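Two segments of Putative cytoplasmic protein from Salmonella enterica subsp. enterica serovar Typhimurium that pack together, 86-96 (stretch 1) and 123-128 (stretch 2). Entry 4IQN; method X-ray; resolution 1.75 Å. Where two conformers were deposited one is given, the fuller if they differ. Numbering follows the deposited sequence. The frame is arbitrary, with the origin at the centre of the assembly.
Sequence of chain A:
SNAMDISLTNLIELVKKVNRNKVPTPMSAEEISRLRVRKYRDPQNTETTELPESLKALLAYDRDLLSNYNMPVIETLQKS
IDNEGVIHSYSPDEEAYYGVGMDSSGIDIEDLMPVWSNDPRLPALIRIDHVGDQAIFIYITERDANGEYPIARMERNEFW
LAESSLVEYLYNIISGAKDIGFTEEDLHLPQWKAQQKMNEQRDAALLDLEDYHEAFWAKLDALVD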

# COMPACT_ATOMS: atom_id res chain seq x y z
N VAL A 86 9.95 -2.97 -13.36
CA VAL A 86 10.21 -2.88 -11.95
C VAL A 86 9.41 -1.74 -11.36
O VAL A 86 9.51 -0.61 -11.83
CB VAL A 86 11.72 -2.66 -11.65
CG1 VAL A 86 11.96 -2.50 -10.15
CG2 VAL A 86 12.55 -3.82 -12.19
N ILE A 87 8.63 -2.04 -10.32
CA ILE A 87 7.92 -1.02 -9.53
C ILE A 87 8.91 -0.44 -8.53
O ILE A 87 9.36 -1.14 -7.62
CB ILE A 87 6.73 -1.63 -8.76
CG1 ILE A 87 5.72 -2.26 -9.74
CG2 ILE A 87 6.07 -0.55 -7.93
CD1 ILE A 87 4.61 -3.09 -9.11
N HIS A 88 9.26 0.83 -8.72
CA HIS A 88 10.19 1.51 -7.80
C HIS A 88 9.42 1.85 -6.51
O HIS A 88 8.21 1.98 -6.53
CB HIS A 88 10.76 2.76 -8.45
CG HIS A 88 11.73 2.45 -9.55
ND1 HIS A 88 13.06 2.81 -9.48
CD2 HIS A 88 11.58 1.77 -10.70
CE1 HIS A 88 13.68 2.38 -10.57
NE2 HIS A 88 12.81 1.74 -11.32
N SER A 89 10.14 1.92 -5.40
CA SER A 89 9.53 2.20 -4.13
C SER A 89 8.90 3.59 -4.09
O SER A 89 9.37 4.54 -4.69
CB SER A 89 10.51 2.00 -2.93
OG SER A 89 9.84 2.26 -1.68
N TYR A 90 7.83 3.69 -3.32
CA TYR A 90 7.25 4.96 -2.99
C TYR A 90 7.86 5.36 -1.66
O TYR A 90 8.26 4.51 -0.87
CB TYR A 90 5.75 4.74 -2.80
CG TYR A 90 4.88 5.94 -2.68
CD1 TYR A 90 4.35 6.57 -3.82
CD2 TYR A 90 4.54 6.47 -1.40
CE1 TYR A 90 3.53 7.67 -3.71
CE2 TYR A 90 3.74 7.58 -1.30
CZ TYR A 90 3.22 8.15 -2.45
OH TYR A 90 2.40 9.22 -2.39
N SER A 91 7.90 6.65 -1.40
CA SER A 91 8.42 7.14 -0.12
C SER A 91 7.38 8.11 0.40
O SER A 91 6.92 8.94 -0.35
CB SER A 91 9.78 7.82 -0.30
OG SER A 91 10.27 8.32 0.96
N PRO A 92 7.04 8.02 1.70
CA PRO A 92 5.94 8.79 2.20
C PRO A 92 6.27 10.22 2.65
O PRO A 92 5.63 10.75 3.53
CB PRO A 92 5.53 7.96 3.41
CG PRO A 92 6.85 7.53 3.97
CD PRO A 92 7.68 7.23 2.76
N ASP A 93 7.22 10.87 2.03
CA ASP A 93 7.61 12.19 2.49
C ASP A 93 6.48 13.24 2.36
O ASP A 93 6.32 14.07 3.26
CB ASP A 93 8.90 12.64 1.82
CG ASP A 93 10.03 11.67 2.09
OD1 ASP A 93 10.04 10.73 1.29
OD2 ASP A 93 10.86 11.84 3.09
N GLU A 94 5.69 13.18 1.28
CA GLU A 94 4.62 14.18 1.07
C GLU A 94 3.53 14.03 2.11
O GLU A 94 3.08 15.03 2.72
CB GLU A 94 4.04 14.15 -0.35
CG GLU A 94 4.95 14.82 -1.39
CD GLU A 94 4.46 14.75 -2.85
OE1 GLU A 94 3.43 14.08 -3.13
OE2 GLU A 94 5.12 15.37 -3.72
N GLU A 95 3.14 12.79 2.34
CA GLU A 95 2.15 12.47 3.37
C GLU A 95 2.65 12.91 4.74
O GLU A 95 1.92 13.50 5.51
CB GLU A 95 1.85 10.97 3.37
CG GLU A 95 1.09 10.47 2.15
CD GLU A 95 1.94 10.14 0.89
OE1 GLU A 95 3.18 10.39 0.89
OE2 GLU A 95 1.33 9.62 -0.09
N ALA A 96 3.93 12.68 5.01
CA ALA A 96 4.55 13.10 6.29
C ALA A 96 4.60 14.61 6.47
O ALA A 96 4.35 15.14 7.55
CB ALA A 96 5.97 12.53 6.40
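Stretch 2 (123-128) PALIRI

A short strand crosses the loop of a strand-loop-helix segment, held by one backbone-to-backbone hydrogen bond, one backbone-to-serine hydrogen bond and a bridging water in the middle and by a salt bridge at one end. Stretch 2 is extended through Leu125, Ile126 and Arg127. Stretch 1 leaves a strand at Ile87, runs extended through the loop, and turns into a helix after Pro92, its N-cap residue. Where the two stretches pair, Ser89 to Tyr90 runs roughly the same way as Ala124 to Leu125, with CA to CA distances of 4.9 Å (Ser89 to Ala124) and 5.2 Å (Tyr90 to Leu125); beyond that the two paths diverge.

Leu125 is the central residue of stretch 2. Its N donates to Ser89 OG at 3.0 Å, and its O accepts from Tyr90 N at 2.9 Å. The same Ser89 OG donates to Tyr90 O at 2.9 Å, so this hydroxyl bonds to both stretches. Water 1 donates to His88 O and to Leu125 O, each at 2.8 Å from the water oxygen, and adds a second link at that carbonyl. The Leu125 side chain packs on Pro92, with Leu125 CD1 3.8 Å from Pro92 CD. Ile126 points its CA-to-CB bond away, yet its CG1 comes to 4.3 Å from Ile87 CG2.

Arg127 points toward stretch 1. Its CB sits over one face of the Tyr90 ring, 3.7 Å from the centroid and nearly on the ring normal, a CH-pi contact. Its guanidinium meets Glu95 edge-on. Arg127 NE and NH2 both donate to Glu95 OE2, at 2.9 and 3.1 Å, as a salt bridge. Tyr90 OH donates to that same Glu95 OE2 at 2.6 Å. One carboxylate oxygen thus ties the first helical turn to the loop and to the strand.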

# COMPACT_ATOMS: atom_id res chain seq x y z
N PRO A 123 11.89 -1.05 4.26
CA PRO A 123 11.38 -1.79 3.13
C PRO A 123 10.73 -0.87 2.12
O PRO A 123 10.33 0.25 2.44
CB PRO A 123 10.31 -2.69 3.74
CG PRO A 123 9.84 -1.93 4.93
CD PRO A 123 11.04 -1.23 5.46
N ALA A 124 10.60 -1.36 0.90
CA ALA A 124 9.86 -0.65 -0.13
C ALA A 124 8.40 -0.50 0.23
O ALA A 124 7.92 -1.26 1.04
CB ALA A 124 9.96 -1.36 -1.47
N LEU A 125 7.75 0.48 -0.38
CA LEU A 125 6.31 0.71 -0.23
C LEU A 125 5.68 0.79 -1.60
O LEU A 125 6.26 1.33 -2.51
CB LEU A 125 6.01 2.04 0.50
CG LEU A 125 6.63 2.19 1.87
CD1 LEU A 125 6.50 3.62 2.40
CD2 LEU A 125 5.98 1.20 2.81
N ILE A 126 4.47 0.26 -1.72
CA ILE A 126 3.62 0.48 -2.86
C ILE A 126 2.43 1.26 -2.37
O ILE A 126 1.71 0.79 -1.45
CB ILE A 126 3.15 -0.83 -3.52
CG1 ILE A 126 4.32 -1.62 -4.15
CG2 ILE A 126 2.12 -0.56 -4.60
CD1 ILE A 126 3.88 -2.95 -4.74
N ARG A 127 2.18 2.41 -2.98
CA ARG A 127 1.05 3.26 -2.54
C ARG A 127 -0.24 2.70 -3.08
O ARG A 127 -0.33 2.34 -4.25
CB ARG A 127 1.23 4.69 -3.04
CG ARG A 127 0.23 5.74 -2.56
CD ARG A 127 0.24 5.88 -1.06
NE ARG A 127 -0.20 7.21 -0.68
CZ ARG A 127 -1.45 7.56 -0.39
NH1 ARG A 127 -2.46 6.68 -0.39
NH2 ARG A 127 -1.68 8.82 -0.06
N ILE A 128 -1.25 2.62 -2.23
CA ILE A 128 -2.62 2.22 -2.62
C ILE A 128 -3.52 3.45 -2.46
O ILE A 128 -3.43 4.17 -1.47
CB ILE A 128 -3.13 1.09 -1.71
CG1 ILE A 128 -2.32 -0.18 -1.90
CG2 ILE A 128 -4.65 0.81 -1.89
CD1 ILE A 128 -2.47 -0.86 -3.25
O HOH W 1 5.76 1.67 -5.26